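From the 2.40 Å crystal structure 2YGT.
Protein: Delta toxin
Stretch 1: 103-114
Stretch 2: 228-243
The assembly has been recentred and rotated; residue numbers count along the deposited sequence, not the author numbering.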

# COMPACT_ATOMS: atom_id res chain seq x y z
N ASP A 103 -13.74 -3.60 -20.36
CA ASP A 103 -14.52 -3.60 -21.59
C ASP A 103 -13.70 -4.16 -22.75
O ASP A 103 -14.24 -4.75 -23.68
CB ASP A 103 -15.00 -2.18 -21.92
CG ASP A 103 -16.15 -1.74 -21.04
OD1 ASP A 103 -16.83 -2.62 -20.46
OD2 ASP A 103 -16.38 -0.52 -20.93
N SER A 104 -12.39 -3.96 -22.68
CA SER A 104 -11.47 -4.51 -23.67
C SER A 104 -10.92 -5.84 -23.19
O SER A 104 -9.90 -6.32 -23.69
CB SER A 104 -10.33 -3.53 -23.95
OG SER A 104 -10.83 -2.28 -24.39
N SER A 105 -11.60 -6.43 -22.21
CA SER A 105 -11.20 -7.69 -21.60
C SER A 105 -9.76 -7.70 -21.06
O SER A 105 -9.07 -8.73 -21.09
CB SER A 105 -11.44 -8.87 -22.55
OG SER A 105 -10.83 -8.65 -23.81
N VAL A 106 -9.31 -6.55 -20.56
CA VAL A 106 -8.11 -6.48 -19.75
C VAL A 106 -8.53 -6.79 -18.33
O VAL A 106 -9.51 -6.24 -17.84
CB VAL A 106 -7.47 -5.08 -19.81
CG1 VAL A 106 -6.25 -5.01 -18.89
CG2 VAL A 106 -7.10 -4.74 -21.24
N LYS A 107 -7.80 -7.68 -17.66
CA LYS A 107 -8.22 -8.15 -16.34
C LYS A 107 -7.12 -8.13 -15.29
O LYS A 107 -5.96 -8.43 -15.57
CB LYS A 107 -8.77 -9.58 -16.44
CG LYS A 107 -10.02 -9.73 -17.27
CD LYS A 107 -10.32 -11.20 -17.52
CE LYS A 107 -11.55 -11.37 -18.41
NZ LYS A 107 -11.80 -12.81 -18.71
N ILE A 108 -7.50 -7.77 -14.06
CA ILE A 108 -6.67 -8.03 -12.90
C ILE A 108 -6.92 -9.48 -12.49
O ILE A 108 -8.02 -9.81 -12.07
CB ILE A 108 -7.02 -7.11 -11.72
CG1 ILE A 108 -6.93 -5.64 -12.13
CG2 ILE A 108 -6.11 -7.39 -10.53
CD1 ILE A 108 -7.26 -4.67 -11.02
N VAL A 109 -5.92 -10.34 -12.63
CA VAL A 109 -6.13 -11.76 -12.36
C VAL A 109 -5.54 -12.23 -11.03
O VAL A 109 -5.79 -13.36 -10.60
CB VAL A 109 -5.61 -12.64 -13.51
CG1 VAL A 109 -6.35 -12.29 -14.80
CG2 VAL A 109 -4.11 -12.48 -13.68
N ASP A 110 -4.77 -11.37 -10.38
CA ASP A 110 -4.28 -11.65 -9.03
C ASP A 110 -3.63 -10.42 -8.43
O ASP A 110 -3.23 -9.49 -9.14
CB ASP A 110 -3.30 -12.83 -9.04
CG ASP A 110 -3.50 -13.75 -7.85
OD1 ASP A 110 -3.80 -13.25 -6.74
OD2 ASP A 110 -3.37 -14.98 -8.01
N SER A 111 -3.53 -10.40 -7.10
CA SER A 111 -2.93 -9.27 -6.39
C SER A 111 -2.46 -9.66 -5.00
O SER A 111 -2.87 -10.68 -4.45
CB SER A 111 -3.92 -8.11 -6.31
OG SER A 111 -5.11 -8.48 -5.65
N VAL A 112 -1.58 -8.84 -4.43
CA VAL A 112 -1.09 -9.05 -3.08
C VAL A 112 -0.89 -7.69 -2.42
O VAL A 112 -0.62 -6.71 -3.12
CB VAL A 112 0.25 -9.81 -3.08
CG1 VAL A 112 0.02 -11.30 -3.36
CG2 VAL A 112 1.20 -9.20 -4.10
N PRO A 113 -1.03 -7.62 -1.09
CA PRO A 113 -1.32 -8.71 -0.15
C PRO A 113 -2.74 -9.27 -0.29
O PRO A 113 -3.63 -8.58 -0.78
CB PRO A 113 -1.16 -8.05 1.23
CG PRO A 113 -0.46 -6.76 0.99
CD PRO A 113 -0.84 -6.34 -0.39
N LYS A 114 -2.93 -10.52 0.14
CA LYS A 114 -4.24 -11.15 0.12
C LYS A 114 -4.87 -11.09 1.50
O LYS A 114 -4.16 -11.00 2.51
CB LYS A 114 -4.13 -12.62 -0.28
CG LYS A 114 -3.51 -12.87 -1.63
CD LYS A 114 -3.38 -14.36 -1.88
CE LYS A 114 -2.67 -14.65 -3.18
NZ LYS A 114 -2.45 -16.10 -3.36
N ASN A 228 3.68 -1.01 -0.38
CA ASN A 228 4.14 -1.68 -1.58
C ASN A 228 3.15 -2.79 -1.89
O ASN A 228 3.14 -3.82 -1.21
CB ASN A 228 5.55 -2.24 -1.39
CG ASN A 228 6.17 -2.73 -2.70
OD1 ASN A 228 7.20 -3.41 -2.69
ND2 ASN A 228 5.56 -2.37 -3.83
N PHE A 229 2.29 -2.57 -2.88
CA PHE A 229 1.28 -3.55 -3.24
C PHE A 229 1.50 -4.02 -4.68
O PHE A 229 2.28 -3.42 -5.43
CB PHE A 229 -0.12 -2.98 -3.07
CG PHE A 229 -0.41 -2.46 -1.68
CD1 PHE A 229 0.08 -3.13 -0.57
CD2 PHE A 229 -1.19 -1.33 -1.49
CE1 PHE A 229 -0.19 -2.66 0.71
CE2 PHE A 229 -1.46 -0.86 -0.21
CZ PHE A 229 -0.97 -1.52 0.88
N GLY A 230 0.83 -5.10 -5.07
CA GLY A 230 1.03 -5.65 -6.40
C GLY A 230 -0.18 -6.24 -7.09
O GLY A 230 -1.04 -6.86 -6.46
N VAL A 231 -0.25 -6.05 -8.40
CA VAL A 231 -1.31 -6.65 -9.21
C VAL A 231 -0.75 -7.32 -10.45
O VAL A 231 0.37 -7.05 -10.88
CB VAL A 231 -2.36 -5.61 -9.66
CG1 VAL A 231 -2.95 -4.85 -8.47
CG2 VAL A 231 -1.75 -4.66 -10.68
N VAL A 232 -1.55 -8.21 -11.04
CA VAL A 232 -1.21 -8.83 -12.30
C VAL A 232 -2.34 -8.57 -13.28
O VAL A 232 -3.50 -8.88 -12.99
CB VAL A 232 -1.00 -10.35 -12.17
CG1 VAL A 232 -0.56 -10.94 -13.50
CG2 VAL A 232 0.02 -10.66 -11.08
N LEU A 233 -2.02 -8.00 -14.43
CA LEU A 233 -3.02 -7.77 -15.47
C LEU A 233 -2.79 -8.69 -16.67
O LEU A 233 -1.66 -8.98 -17.04
CB LEU A 233 -3.00 -6.32 -15.95
CG LEU A 233 -3.68 -5.25 -15.08
CD1 LEU A 233 -2.90 -5.01 -13.81
CD2 LEU A 233 -3.82 -3.96 -15.87
N THR A 234 -3.89 -9.15 -17.26
CA THR A 234 -3.82 -9.87 -18.52
C THR A 234 -4.56 -9.08 -19.60
O THR A 234 -5.41 -8.24 -19.30
CB THR A 234 -4.42 -11.29 -18.43
OG1 THR A 234 -5.80 -11.20 -18.04
CG2 THR A 234 -3.65 -12.14 -17.43
N ALA A 235 -4.24 -9.36 -20.85
CA ALA A 235 -4.88 -8.69 -21.97
C ALA A 235 -4.80 -9.57 -23.21
O ALA A 235 -3.79 -10.25 -23.42
CB ALA A 235 -4.23 -7.34 -22.22
N PRO A 236 -5.87 -9.57 -24.03
CA PRO A 236 -5.87 -10.32 -25.29
C PRO A 236 -4.63 -9.98 -26.11
O PRO A 236 -4.16 -8.84 -26.07
CB PRO A 236 -7.14 -9.81 -25.99
CG PRO A 236 -8.04 -9.42 -24.87
CD PRO A 236 -7.14 -8.87 -23.79
N ASN A 237 -4.12 -10.95 -26.85
CA ASN A 237 -2.84 -10.82 -27.55
C ASN A 237 -2.62 -9.51 -28.32
O ASN A 237 -1.50 -8.99 -28.35
CB ASN A 237 -2.59 -12.02 -28.47
CG ASN A 237 -1.97 -13.19 -27.74
OD1 ASN A 237 -1.37 -13.03 -26.68
ND2 ASN A 237 -2.10 -14.38 -28.31
N GLY A 238 -3.67 -8.99 -28.94
CA GLY A 238 -3.52 -7.82 -29.78
C GLY A 238 -3.61 -6.46 -29.10
O GLY A 238 -3.39 -5.43 -29.74
N THR A 239 -3.93 -6.46 -27.80
CA THR A 239 -4.16 -5.22 -27.06
C THR A 239 -3.03 -4.20 -27.18
O THR A 239 -1.86 -4.53 -26.97
CB THR A 239 -4.43 -5.51 -25.56
OG1 THR A 239 -5.42 -6.53 -25.44
CG2 THR A 239 -4.91 -4.25 -24.85
N LYS A 240 -3.39 -2.96 -27.51
CA LYS A 240 -2.41 -1.89 -27.65
C LYS A 240 -2.26 -1.07 -26.38
O LYS A 240 -1.15 -0.87 -25.88
CB LYS A 240 -2.79 -0.98 -28.83
CG LYS A 240 -2.59 -1.61 -30.20
N LYS A 241 -3.38 -0.59 -25.84
CA LYS A 241 -3.34 0.25 -24.65
C LYS A 241 -4.48 -0.04 -23.69
O LYS A 241 -5.57 -0.43 -24.11
CB LYS A 241 -3.34 1.73 -25.05
CG LYS A 241 -2.17 2.12 -25.94
CD LYS A 241 -2.16 3.60 -26.27
CE LYS A 241 -1.04 3.92 -27.26
NZ LYS A 241 -0.88 5.39 -27.45
N SER A 242 -4.22 0.16 -22.41
CA SER A 242 -5.25 0.06 -21.37
C SER A 242 -4.98 1.09 -20.29
O SER A 242 -3.92 1.72 -20.26
CB SER A 242 -5.28 -1.36 -20.78
OG SER A 242 -4.12 -1.62 -20.01
N GLN A 243 -5.95 1.29 -19.39
CA GLN A 243 -5.82 2.32 -18.37
C GLN A 243 -6.05 1.78 -16.96
O GLN A 243 -6.86 0.87 -16.76
CB GLN A 243 -6.77 3.49 -18.63
CG GLN A 243 -6.30 4.46 -19.70
CD GLN A 243 -6.52 3.95 -21.11
OE1 GLN A 243 -7.44 3.16 -21.36
NE2 GLN A 243 -5.68 4.38 -22.03
O HOH W 1 -8.08 -5.46 -25.65
O HOH W 2 -7.23 -10.88 -20.58

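The main tie is antiparallel backbone pairing between strand 107-112 and the strand beginning at N228, whose N-to-C directions lie 136° apart. Six hydrogen bonds carry it. K107 and T234 exchange two, K107 N to T234 O at 3.0 Å and T234 N to K107 O at 2.8 Å; V112 and G230 do the same, with V112 N to G230 O and G230 N to V112 O both 2.9 Å. Between these pairs the register shifts: V232 O accepts from V109 N, whereas V232 N donates to D110 O, each at 2.8 Å. One residue on one strand thus faces two on the other, the signature of a bulge, and V109, with phi/psi of -104/-9, departs from extended geometry there. CA-H...O contacts supplement the ladder, the shortest from L233 CA to K107 O at 3.0 Å.

Apolar packing follows the alternation of side chains. I108 and L233 share a sheet face with S111 and V231; I108 CG2 lies 4.2 Å from V231 CB. V106, in the t rotamer and buried, sets CG1 4.0 Å from L233 CD2 and CG2 4.0 Å from A235 CB. V109 CG2 meets V232 CG1 at 3.9 Å. At the far end, P113, after a cis peptide bond, brings CD within 3.3 Å of F229 CD1. Glycine suits position 230 because an ideal CB on G230 would sit tightly against V112 CG2.

Polar links finish the loop end. One water donates to S104 O (2.8 Å) and T239 OG1 (2.9 Å); T239 OG1 itself donates to P236 O at 2.7 Å, across a type I turn. A second water bridges S105 O and T234 OG1, 2.9 Å from each. Together the stretches bury 772 Å², counting both sides.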